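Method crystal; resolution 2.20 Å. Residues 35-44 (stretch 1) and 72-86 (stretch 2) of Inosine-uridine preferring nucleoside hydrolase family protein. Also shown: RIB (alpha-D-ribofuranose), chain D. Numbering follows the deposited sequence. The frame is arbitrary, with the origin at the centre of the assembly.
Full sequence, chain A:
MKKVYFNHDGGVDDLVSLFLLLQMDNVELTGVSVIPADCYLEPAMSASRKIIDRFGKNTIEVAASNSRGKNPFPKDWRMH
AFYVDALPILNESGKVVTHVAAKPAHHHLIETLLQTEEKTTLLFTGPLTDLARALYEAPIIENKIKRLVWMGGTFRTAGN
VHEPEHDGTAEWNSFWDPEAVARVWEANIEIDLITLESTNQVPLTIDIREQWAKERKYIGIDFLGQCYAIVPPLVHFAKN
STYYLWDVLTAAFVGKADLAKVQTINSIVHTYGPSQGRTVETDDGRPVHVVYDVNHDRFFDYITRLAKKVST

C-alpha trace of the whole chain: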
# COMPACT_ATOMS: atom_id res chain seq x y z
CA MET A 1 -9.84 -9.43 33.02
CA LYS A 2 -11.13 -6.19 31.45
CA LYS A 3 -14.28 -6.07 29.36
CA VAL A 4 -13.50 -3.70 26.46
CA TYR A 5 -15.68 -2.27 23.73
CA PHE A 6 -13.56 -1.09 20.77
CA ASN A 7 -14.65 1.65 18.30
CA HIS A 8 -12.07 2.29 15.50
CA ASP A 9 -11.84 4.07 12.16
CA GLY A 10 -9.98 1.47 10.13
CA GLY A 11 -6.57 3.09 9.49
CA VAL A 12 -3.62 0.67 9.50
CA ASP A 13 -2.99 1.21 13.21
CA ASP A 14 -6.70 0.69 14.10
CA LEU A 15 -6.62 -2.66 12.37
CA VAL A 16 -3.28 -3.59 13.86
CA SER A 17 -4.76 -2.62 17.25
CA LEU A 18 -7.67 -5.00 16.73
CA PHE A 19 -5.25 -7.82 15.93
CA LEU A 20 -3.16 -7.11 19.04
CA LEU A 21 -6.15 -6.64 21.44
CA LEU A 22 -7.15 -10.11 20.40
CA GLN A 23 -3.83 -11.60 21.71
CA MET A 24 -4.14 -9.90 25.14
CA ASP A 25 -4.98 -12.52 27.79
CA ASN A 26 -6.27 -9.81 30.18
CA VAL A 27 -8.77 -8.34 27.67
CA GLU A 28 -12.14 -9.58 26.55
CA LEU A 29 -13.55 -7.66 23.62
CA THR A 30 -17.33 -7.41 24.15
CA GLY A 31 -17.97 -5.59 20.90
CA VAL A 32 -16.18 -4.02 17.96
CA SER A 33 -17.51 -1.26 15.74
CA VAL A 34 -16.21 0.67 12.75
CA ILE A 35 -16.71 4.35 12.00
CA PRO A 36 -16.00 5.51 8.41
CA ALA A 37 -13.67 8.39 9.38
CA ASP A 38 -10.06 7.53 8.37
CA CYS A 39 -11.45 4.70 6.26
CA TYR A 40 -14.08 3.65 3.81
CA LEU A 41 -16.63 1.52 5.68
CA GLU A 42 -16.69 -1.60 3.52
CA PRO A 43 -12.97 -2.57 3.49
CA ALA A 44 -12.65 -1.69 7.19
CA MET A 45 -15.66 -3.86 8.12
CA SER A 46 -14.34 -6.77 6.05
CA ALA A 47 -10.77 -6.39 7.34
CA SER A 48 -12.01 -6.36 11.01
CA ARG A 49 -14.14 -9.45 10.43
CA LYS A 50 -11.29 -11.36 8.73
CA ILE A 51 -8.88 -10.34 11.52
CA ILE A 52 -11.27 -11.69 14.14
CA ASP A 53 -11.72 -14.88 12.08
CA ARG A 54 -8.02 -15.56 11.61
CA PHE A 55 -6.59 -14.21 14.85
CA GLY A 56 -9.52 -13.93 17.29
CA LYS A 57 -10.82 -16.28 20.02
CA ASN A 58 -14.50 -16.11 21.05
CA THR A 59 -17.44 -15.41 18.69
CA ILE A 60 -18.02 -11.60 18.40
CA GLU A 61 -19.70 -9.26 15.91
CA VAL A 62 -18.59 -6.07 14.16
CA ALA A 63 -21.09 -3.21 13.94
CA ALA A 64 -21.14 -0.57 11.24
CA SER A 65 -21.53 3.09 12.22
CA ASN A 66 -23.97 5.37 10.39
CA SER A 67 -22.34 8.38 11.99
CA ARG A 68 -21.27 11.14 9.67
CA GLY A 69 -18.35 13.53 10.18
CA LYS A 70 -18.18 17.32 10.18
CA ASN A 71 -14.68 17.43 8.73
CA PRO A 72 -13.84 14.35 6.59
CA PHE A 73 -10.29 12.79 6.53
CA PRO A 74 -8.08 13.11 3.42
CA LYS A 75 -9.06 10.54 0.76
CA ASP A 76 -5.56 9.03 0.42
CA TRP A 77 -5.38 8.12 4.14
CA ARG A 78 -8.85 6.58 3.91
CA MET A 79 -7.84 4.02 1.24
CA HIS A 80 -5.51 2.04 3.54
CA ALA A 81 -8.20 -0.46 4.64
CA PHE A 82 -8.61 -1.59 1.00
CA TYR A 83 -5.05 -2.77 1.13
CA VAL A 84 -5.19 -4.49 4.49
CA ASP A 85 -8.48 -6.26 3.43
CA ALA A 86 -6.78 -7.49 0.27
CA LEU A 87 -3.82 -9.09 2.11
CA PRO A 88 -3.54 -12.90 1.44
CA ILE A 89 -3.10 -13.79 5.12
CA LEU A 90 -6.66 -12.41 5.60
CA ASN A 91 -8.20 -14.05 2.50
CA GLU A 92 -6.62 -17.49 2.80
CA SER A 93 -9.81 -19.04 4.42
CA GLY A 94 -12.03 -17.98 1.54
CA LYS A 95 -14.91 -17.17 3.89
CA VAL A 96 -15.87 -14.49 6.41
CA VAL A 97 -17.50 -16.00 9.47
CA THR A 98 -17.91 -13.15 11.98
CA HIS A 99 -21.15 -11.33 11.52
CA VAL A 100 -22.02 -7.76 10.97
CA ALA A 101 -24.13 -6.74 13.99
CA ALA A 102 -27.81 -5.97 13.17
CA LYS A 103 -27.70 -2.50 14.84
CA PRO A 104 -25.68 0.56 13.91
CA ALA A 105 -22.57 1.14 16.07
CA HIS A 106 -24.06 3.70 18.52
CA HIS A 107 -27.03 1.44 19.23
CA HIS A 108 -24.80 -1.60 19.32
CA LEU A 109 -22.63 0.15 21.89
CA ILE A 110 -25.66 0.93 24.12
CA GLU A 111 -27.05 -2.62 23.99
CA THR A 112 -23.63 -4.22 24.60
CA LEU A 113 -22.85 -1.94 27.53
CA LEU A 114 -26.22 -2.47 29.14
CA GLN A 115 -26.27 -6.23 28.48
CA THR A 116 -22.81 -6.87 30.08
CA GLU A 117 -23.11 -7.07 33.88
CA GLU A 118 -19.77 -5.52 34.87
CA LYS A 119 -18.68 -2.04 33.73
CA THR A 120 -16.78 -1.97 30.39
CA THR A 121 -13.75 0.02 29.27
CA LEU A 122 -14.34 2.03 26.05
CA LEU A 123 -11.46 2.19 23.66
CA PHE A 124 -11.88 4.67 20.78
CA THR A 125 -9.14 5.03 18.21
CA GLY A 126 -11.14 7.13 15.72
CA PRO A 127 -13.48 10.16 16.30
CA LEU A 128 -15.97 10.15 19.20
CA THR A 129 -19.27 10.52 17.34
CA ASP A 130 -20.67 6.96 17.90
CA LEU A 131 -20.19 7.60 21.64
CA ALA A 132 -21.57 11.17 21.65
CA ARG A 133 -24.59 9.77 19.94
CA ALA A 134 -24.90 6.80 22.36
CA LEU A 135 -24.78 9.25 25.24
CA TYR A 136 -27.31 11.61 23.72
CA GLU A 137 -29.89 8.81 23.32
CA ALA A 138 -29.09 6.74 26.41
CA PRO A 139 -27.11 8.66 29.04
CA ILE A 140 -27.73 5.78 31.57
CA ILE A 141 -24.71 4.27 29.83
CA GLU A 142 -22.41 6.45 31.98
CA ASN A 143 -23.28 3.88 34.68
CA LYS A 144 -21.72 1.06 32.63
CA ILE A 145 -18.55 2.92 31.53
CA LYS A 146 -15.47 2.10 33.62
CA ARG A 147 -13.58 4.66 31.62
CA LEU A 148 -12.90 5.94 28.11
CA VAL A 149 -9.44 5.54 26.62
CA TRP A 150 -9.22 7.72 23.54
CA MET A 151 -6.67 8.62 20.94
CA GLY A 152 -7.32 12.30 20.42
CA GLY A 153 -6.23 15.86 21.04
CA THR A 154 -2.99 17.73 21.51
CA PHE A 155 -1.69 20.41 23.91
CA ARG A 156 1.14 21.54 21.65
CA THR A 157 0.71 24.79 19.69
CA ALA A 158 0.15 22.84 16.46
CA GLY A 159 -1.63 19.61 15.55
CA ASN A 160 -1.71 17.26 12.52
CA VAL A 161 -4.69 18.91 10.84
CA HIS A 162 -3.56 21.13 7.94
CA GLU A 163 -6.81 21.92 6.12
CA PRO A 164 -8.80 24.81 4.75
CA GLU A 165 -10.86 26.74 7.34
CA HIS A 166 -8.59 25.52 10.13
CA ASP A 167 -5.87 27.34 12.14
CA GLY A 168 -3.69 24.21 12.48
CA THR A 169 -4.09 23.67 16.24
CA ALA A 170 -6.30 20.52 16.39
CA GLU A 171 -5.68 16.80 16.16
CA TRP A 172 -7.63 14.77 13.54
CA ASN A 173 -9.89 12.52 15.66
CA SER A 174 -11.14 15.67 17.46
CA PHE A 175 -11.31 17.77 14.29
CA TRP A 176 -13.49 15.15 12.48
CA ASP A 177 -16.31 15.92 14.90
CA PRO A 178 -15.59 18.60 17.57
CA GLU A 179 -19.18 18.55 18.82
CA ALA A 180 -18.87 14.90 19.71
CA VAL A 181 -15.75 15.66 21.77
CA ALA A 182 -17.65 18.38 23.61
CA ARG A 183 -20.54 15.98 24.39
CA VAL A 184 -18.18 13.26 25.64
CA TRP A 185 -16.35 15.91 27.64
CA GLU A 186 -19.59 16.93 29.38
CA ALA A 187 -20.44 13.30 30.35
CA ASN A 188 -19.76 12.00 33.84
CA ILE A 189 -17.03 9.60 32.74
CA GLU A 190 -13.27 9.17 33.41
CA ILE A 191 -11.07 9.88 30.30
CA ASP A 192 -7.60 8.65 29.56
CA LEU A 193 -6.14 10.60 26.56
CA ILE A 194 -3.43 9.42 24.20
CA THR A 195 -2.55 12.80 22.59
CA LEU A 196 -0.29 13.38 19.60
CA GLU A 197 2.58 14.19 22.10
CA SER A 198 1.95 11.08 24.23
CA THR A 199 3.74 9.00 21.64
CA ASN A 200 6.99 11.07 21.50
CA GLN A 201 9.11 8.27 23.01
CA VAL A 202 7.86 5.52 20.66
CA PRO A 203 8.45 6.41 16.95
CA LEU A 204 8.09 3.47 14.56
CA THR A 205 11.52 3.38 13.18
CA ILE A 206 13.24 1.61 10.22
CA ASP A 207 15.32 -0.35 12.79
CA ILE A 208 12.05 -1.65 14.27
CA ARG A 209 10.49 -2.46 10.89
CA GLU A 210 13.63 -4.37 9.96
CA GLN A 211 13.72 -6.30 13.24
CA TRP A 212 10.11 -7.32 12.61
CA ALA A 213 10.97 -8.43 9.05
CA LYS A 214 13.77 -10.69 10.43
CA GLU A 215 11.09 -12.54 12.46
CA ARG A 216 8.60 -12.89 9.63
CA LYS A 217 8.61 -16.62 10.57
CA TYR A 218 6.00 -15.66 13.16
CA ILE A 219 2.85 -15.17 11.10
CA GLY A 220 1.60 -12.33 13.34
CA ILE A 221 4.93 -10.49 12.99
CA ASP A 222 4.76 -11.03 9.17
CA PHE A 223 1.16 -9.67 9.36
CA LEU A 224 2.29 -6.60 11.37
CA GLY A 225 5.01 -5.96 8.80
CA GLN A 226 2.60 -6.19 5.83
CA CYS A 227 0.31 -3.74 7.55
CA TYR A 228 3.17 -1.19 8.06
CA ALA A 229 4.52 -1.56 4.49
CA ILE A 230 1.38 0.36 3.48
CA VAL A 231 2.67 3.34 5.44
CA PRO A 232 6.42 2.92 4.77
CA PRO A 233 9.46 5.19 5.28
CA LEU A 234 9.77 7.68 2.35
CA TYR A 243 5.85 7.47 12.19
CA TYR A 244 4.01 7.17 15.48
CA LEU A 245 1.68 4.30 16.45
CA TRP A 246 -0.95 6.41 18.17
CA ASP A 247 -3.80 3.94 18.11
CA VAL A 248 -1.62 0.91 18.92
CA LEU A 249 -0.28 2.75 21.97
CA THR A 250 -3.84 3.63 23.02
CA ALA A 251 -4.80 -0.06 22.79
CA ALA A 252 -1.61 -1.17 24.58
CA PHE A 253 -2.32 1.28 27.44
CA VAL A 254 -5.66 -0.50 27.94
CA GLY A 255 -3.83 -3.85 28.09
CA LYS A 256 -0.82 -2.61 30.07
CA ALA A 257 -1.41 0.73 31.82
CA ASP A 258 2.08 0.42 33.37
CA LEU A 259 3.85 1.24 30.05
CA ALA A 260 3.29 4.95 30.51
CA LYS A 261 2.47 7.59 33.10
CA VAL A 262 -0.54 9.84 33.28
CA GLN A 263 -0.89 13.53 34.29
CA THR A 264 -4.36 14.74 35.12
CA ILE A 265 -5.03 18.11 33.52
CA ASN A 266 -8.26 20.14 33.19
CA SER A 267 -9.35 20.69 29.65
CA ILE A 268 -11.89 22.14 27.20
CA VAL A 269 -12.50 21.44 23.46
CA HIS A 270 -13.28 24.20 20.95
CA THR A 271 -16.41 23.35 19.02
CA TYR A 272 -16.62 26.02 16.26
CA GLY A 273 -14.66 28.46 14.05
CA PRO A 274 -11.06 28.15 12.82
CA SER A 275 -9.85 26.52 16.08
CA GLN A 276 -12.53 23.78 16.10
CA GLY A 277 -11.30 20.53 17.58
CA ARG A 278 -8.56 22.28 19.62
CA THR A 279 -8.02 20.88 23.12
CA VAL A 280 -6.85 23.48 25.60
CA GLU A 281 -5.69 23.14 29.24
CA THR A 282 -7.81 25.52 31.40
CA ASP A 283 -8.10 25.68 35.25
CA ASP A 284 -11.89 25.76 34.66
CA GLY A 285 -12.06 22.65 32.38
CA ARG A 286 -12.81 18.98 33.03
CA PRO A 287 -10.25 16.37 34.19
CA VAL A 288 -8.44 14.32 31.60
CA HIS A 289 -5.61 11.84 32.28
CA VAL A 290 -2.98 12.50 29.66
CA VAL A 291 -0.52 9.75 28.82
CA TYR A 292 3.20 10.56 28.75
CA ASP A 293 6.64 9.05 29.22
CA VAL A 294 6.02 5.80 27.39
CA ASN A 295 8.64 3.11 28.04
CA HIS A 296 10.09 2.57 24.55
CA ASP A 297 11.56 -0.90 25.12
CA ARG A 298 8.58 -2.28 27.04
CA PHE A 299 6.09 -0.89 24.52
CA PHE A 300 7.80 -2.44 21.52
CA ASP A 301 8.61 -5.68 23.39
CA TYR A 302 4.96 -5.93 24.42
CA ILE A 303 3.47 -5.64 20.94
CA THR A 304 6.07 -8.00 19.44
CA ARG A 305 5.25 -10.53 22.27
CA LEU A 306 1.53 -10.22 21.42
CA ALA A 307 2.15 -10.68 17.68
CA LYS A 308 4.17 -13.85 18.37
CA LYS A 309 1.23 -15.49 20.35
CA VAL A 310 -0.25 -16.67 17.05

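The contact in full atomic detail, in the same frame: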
# COMPACT_ATOMS: atom_id res chain seq x y z
N ILE A 35 -16.19 3.06 12.47
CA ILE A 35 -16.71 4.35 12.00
C ILE A 35 -15.93 4.76 10.73
O ILE A 35 -14.70 4.67 10.69
CB ILE A 35 -16.74 5.47 13.13
CG1 ILE A 35 -17.53 6.70 12.65
CG2 ILE A 35 -15.31 5.83 13.61
CD1 ILE A 35 -17.62 7.81 13.65
N PRO A 36 -16.65 5.17 9.67
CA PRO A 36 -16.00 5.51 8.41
C PRO A 36 -15.31 6.90 8.37
O PRO A 36 -15.64 7.76 7.56
CB PRO A 36 -17.16 5.36 7.40
CG PRO A 36 -18.32 5.81 8.13
CD PRO A 36 -18.12 5.24 9.55
N ALA A 37 -14.33 7.10 9.25
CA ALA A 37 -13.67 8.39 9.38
C ALA A 37 -12.36 8.31 8.58
O ALA A 37 -12.33 8.76 7.43
CB ALA A 37 -13.44 8.74 10.84
N ASP A 38 -11.31 7.72 9.13
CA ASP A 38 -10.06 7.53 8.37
C ASP A 38 -10.08 6.24 7.55
O ASP A 38 -9.09 5.53 7.44
CB ASP A 38 -8.89 7.55 9.31
CG ASP A 38 -7.59 7.77 8.62
OD1 ASP A 38 -6.60 7.45 9.28
OD2 ASP A 38 -7.56 8.20 7.46
N CYS A 39 -11.25 5.91 7.02
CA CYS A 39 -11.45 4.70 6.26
C CYS A 39 -12.75 4.81 5.47
O CYS A 39 -13.60 5.62 5.79
CB CYS A 39 -11.50 3.44 7.14
SG CYS A 39 -13.03 3.13 8.10
N TYR A 40 -12.84 4.00 4.43
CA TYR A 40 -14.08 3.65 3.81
C TYR A 40 -14.68 2.47 4.57
O TYR A 40 -13.98 1.57 4.99
CB TYR A 40 -13.86 3.33 2.33
CG TYR A 40 -13.59 4.57 1.49
CD1 TYR A 40 -12.30 5.12 1.39
CD2 TYR A 40 -14.62 5.22 0.85
CE1 TYR A 40 -12.07 6.28 0.64
CE2 TYR A 40 -14.39 6.36 0.08
CZ TYR A 40 -13.12 6.87 -0.02
OH TYR A 40 -12.94 7.99 -0.79
N LEU A 41 -15.99 2.48 4.78
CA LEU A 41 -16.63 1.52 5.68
C LEU A 41 -16.50 0.06 5.26
O LEU A 41 -16.26 -0.82 6.09
CB LEU A 41 -18.11 1.87 5.82
CG LEU A 41 -18.92 1.10 6.87
CD1 LEU A 41 -18.42 1.31 8.32
CD2 LEU A 41 -20.38 1.53 6.68
N GLU A 42 -16.70 -0.21 3.98
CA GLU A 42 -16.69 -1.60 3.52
C GLU A 42 -15.38 -2.37 3.72
O GLU A 42 -15.39 -3.40 4.36
CB GLU A 42 -17.19 -1.70 2.08
CG GLU A 42 -18.69 -1.34 2.00
CD GLU A 42 -19.58 -2.26 2.91
OE1 GLU A 42 -19.62 -3.48 2.64
OE2 GLU A 42 -20.20 -1.76 3.91
N PRO A 43 -14.23 -1.86 3.20
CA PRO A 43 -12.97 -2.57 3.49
C PRO A 43 -12.59 -2.67 4.96
O PRO A 43 -11.92 -3.62 5.34
CB PRO A 43 -11.92 -1.76 2.70
CG PRO A 43 -12.50 -0.42 2.63
CD PRO A 43 -13.97 -0.70 2.34
N ALA A 44 -12.96 -1.69 5.77
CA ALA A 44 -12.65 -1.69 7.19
C ALA A 44 -13.49 -2.75 7.96
O ALA A 44 -12.99 -3.44 8.91
CB ALA A 44 -12.90 -0.29 7.78
N PRO A 72 -14.36 15.65 7.07
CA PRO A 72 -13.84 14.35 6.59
C PRO A 72 -12.29 14.23 6.49
O PRO A 72 -11.63 15.21 6.30
CB PRO A 72 -14.51 14.19 5.23
CG PRO A 72 -15.72 15.17 5.26
CD PRO A 72 -15.26 16.29 6.09
N PHE A 73 -11.74 13.04 6.69
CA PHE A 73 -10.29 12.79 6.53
C PHE A 73 -9.88 12.88 5.06
O PHE A 73 -10.73 12.79 4.17
CB PHE A 73 -9.93 11.40 7.06
CG PHE A 73 -9.72 11.32 8.57
CD1 PHE A 73 -10.80 11.17 9.45
CD2 PHE A 73 -8.46 11.28 9.09
CE1 PHE A 73 -10.63 11.08 10.78
CE2 PHE A 73 -8.26 11.15 10.46
CZ PHE A 73 -9.34 11.08 11.32
N PRO A 74 -8.56 13.12 4.79
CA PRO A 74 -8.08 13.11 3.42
C PRO A 74 -8.35 11.78 2.72
O PRO A 74 -8.23 10.75 3.38
CB PRO A 74 -6.55 13.35 3.59
CG PRO A 74 -6.44 14.07 4.93
CD PRO A 74 -7.51 13.51 5.75
N LYS A 75 -8.73 11.79 1.44
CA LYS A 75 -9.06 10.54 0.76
C LYS A 75 -7.91 9.54 0.82
O LYS A 75 -8.14 8.35 1.00
CB LYS A 75 -9.45 10.77 -0.68
CG LYS A 75 -10.00 9.48 -1.36
CD LYS A 75 -9.90 9.50 -2.85
CE LYS A 75 -11.28 9.43 -3.45
NZ LYS A 75 -11.31 9.02 -4.86
N ASP A 76 -6.68 10.00 0.63
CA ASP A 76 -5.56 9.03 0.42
C ASP A 76 -5.26 8.24 1.69
O ASP A 76 -4.91 7.07 1.61
CB ASP A 76 -4.31 9.68 -0.22
N TRP A 77 -5.47 8.84 2.86
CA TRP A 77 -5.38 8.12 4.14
C TRP A 77 -6.49 7.06 4.27
O TRP A 77 -6.28 5.93 4.70
CB TRP A 77 -5.54 9.11 5.28
CG TRP A 77 -4.46 10.13 5.40
CD1 TRP A 77 -3.48 10.45 4.47
CD2 TRP A 77 -4.26 11.03 6.51
NE1 TRP A 77 -2.70 11.47 4.96
CE2 TRP A 77 -3.15 11.83 6.21
CE3 TRP A 77 -4.92 11.22 7.74
CZ2 TRP A 77 -2.68 12.82 7.08
CZ3 TRP A 77 -4.45 12.18 8.60
CH2 TRP A 77 -3.35 12.97 8.28
N ARG A 78 -7.67 7.45 3.83
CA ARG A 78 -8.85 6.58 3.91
C ARG A 78 -8.80 5.26 3.11
O ARG A 78 -9.54 4.32 3.42
CB ARG A 78 -10.09 7.39 3.50
CG ARG A 78 -10.30 8.63 4.36
CD ARG A 78 -11.59 9.29 3.97
NE ARG A 78 -12.69 8.37 4.22
CZ ARG A 78 -13.92 8.49 3.72
NH1 ARG A 78 -14.24 9.50 2.94
NH2 ARG A 78 -14.84 7.59 4.01
N MET A 79 -7.95 5.19 2.11
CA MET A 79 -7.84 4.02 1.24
C MET A 79 -7.18 2.81 1.91
O MET A 79 -7.32 1.69 1.43
CB MET A 79 -7.00 4.37 -0.01
CG MET A 79 -7.64 5.33 -1.00
SD MET A 79 -9.23 4.81 -1.69
CE MET A 79 -8.78 3.70 -3.03
N HIS A 80 -6.46 3.03 3.00
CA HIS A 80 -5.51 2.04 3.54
C HIS A 80 -6.14 0.69 3.91
O HIS A 80 -5.49 -0.38 3.74
CB HIS A 80 -4.77 2.64 4.74
CG HIS A 80 -3.76 3.67 4.35
ND1 HIS A 80 -3.06 4.40 5.28
CD2 HIS A 80 -3.37 4.13 3.14
CE1 HIS A 80 -2.23 5.23 4.66
NE2 HIS A 80 -2.40 5.08 3.35
N ALA A 81 -7.40 0.74 4.35
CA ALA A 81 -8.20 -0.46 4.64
C ALA A 81 -8.38 -1.36 3.45
O ALA A 81 -8.40 -2.57 3.64
CB ALA A 81 -9.58 -0.06 5.21
N PHE A 82 -8.52 -0.80 2.23
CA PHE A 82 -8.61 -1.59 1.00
C PHE A 82 -7.44 -2.52 0.88
O PHE A 82 -7.59 -3.68 0.55
CB PHE A 82 -8.73 -0.72 -0.25
CG PHE A 82 -10.08 -0.04 -0.39
CD1 PHE A 82 -10.25 1.30 -0.08
CD2 PHE A 82 -11.19 -0.78 -0.80
CE1 PHE A 82 -11.49 1.92 -0.21
CE2 PHE A 82 -12.45 -0.18 -0.95
CZ PHE A 82 -12.60 1.17 -0.65
N TYR A 83 -6.27 -2.03 1.25
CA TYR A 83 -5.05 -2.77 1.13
C TYR A 83 -4.97 -3.82 2.18
O TYR A 83 -4.67 -4.95 1.85
CB TYR A 83 -3.83 -1.83 1.13
CG TYR A 83 -4.03 -0.58 0.27
CD1 TYR A 83 -3.57 0.67 0.69
CD2 TYR A 83 -4.77 -0.64 -0.91
CE1 TYR A 83 -3.78 1.81 -0.09
CE2 TYR A 83 -5.01 0.51 -1.69
CZ TYR A 83 -4.51 1.72 -1.27
OH TYR A 83 -4.72 2.83 -2.04
N VAL A 84 -5.26 -3.48 3.44
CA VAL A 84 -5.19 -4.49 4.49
C VAL A 84 -6.18 -5.63 4.21
O VAL A 84 -5.81 -6.80 4.33
CB VAL A 84 -5.42 -3.90 5.89
CG1 VAL A 84 -5.43 -5.00 6.93
CG2 VAL A 84 -4.33 -2.87 6.20
N ASP A 85 -7.40 -5.29 3.79
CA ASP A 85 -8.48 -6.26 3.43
C ASP A 85 -8.10 -7.19 2.29
O ASP A 85 -8.56 -8.36 2.21
CB ASP A 85 -9.71 -5.46 2.99
CG ASP A 85 -10.91 -6.32 2.77
OD1 ASP A 85 -11.11 -7.24 3.60
OD2 ASP A 85 -11.61 -6.09 1.76
N ALA A 86 -7.25 -6.69 1.39
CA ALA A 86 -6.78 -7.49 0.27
C ALA A 86 -5.55 -8.33 0.56
O ALA A 86 -5.13 -9.04 -0.30
CB ALA A 86 -6.54 -6.64 -0.96
O5 RIB D . -4.84 12.00 14.42
C5 RIB D . -4.29 10.65 14.50
C4 RIB D . -5.34 9.68 13.95
O4 RIB D . -5.49 9.98 12.55
C3 RIB D . -5.10 8.17 14.10
O3 RIB D . -6.06 7.64 15.08
C2 RIB D . -5.16 7.56 12.63
O2 RIB D . -5.95 6.34 12.25
C1 RIB D . -5.59 8.77 11.76
O HOH W 1 -13.81 10.68 6.80
O HOH W 2 -8.23 3.20 5.92

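The guanidinium of Arg78 lies flat on the ring of Tyr40, the two planes only 6° from parallel and their centres 4.1 Å apart, while the same group reaches past the ring to the backbone of the preceding residue. The arrangement illustrates a general principle: a planar cation can use its face and its edge at once. Over the face, Arg78 CZ sits 4.1 Å from the centroid of the Tyr40 ring and 8° off its normal, a cation-pi geometry. In its own plane, Arg78 NH2 donates a hydrogen bond to Cys39 O (2.9 Å), and Arg78 NE adds a weak one to Cys39 O (3.3 Å). Because stacking leaves the N-H groups pointing outward in the plane, the two interactions do not compete.

The backbones come close enough here to take part themselves. The CA atoms of Cys39 and Arg78 are 4.0 Å apart, an approach helped by the CB of Cys39 pointing away from stretch 2. Cys39 CA makes a CA-H...O contact with Arg78 O (3.4 Å), and Tyr40 N gives the same carbonyl, Arg78 O, a weak hydrogen bond at 3.5 Å.

On one flank, the packing is apolar and follows the helices. Pro43 points toward stretch 2 and lays its CG over the face of Phe82, 3.5 Å from the ring centroid, a CH-pi contact for which the compact, rigid pyrrolidine ring is well suited. Pro43 CB also meets Ala81 CB at 3.8 Å. The small side chain of Ala81 lets the helices draw near, with Ala44 CB 4.2 Å from Ala81 CB. Tyr40 extends the apolar surface, its CD1 lying 3.7 Å from Phe82 CE1, with the two rings oblique to each other.

Toward the ribose, Phe73 takes over. Asp38 CB lies over one face of the Phe73 ring, 3.8 Å from the ring centroid, and Ala37 CB packs 3.7 Å from Phe73 CE1. Asp38 OD1 approaches C1 of RIB at 3.0 Å, whereas Asp38 OD2 is buried against Trp77 CB (3.1 Å) and has no polar partner in the model, an apparent cost of this close packing.

Two waters complete the join. Water 1 donates to Ala37 O (2.5 Å) and accepts from Phe73 N (3.1 Å); water 2 links Asp38 O (2.9 Å) to Ala81 N (3.0 Å). Together the stretches bury 753 Å², summed over both sides, combining one versatile arginine with aromatic, proline and alanine packing.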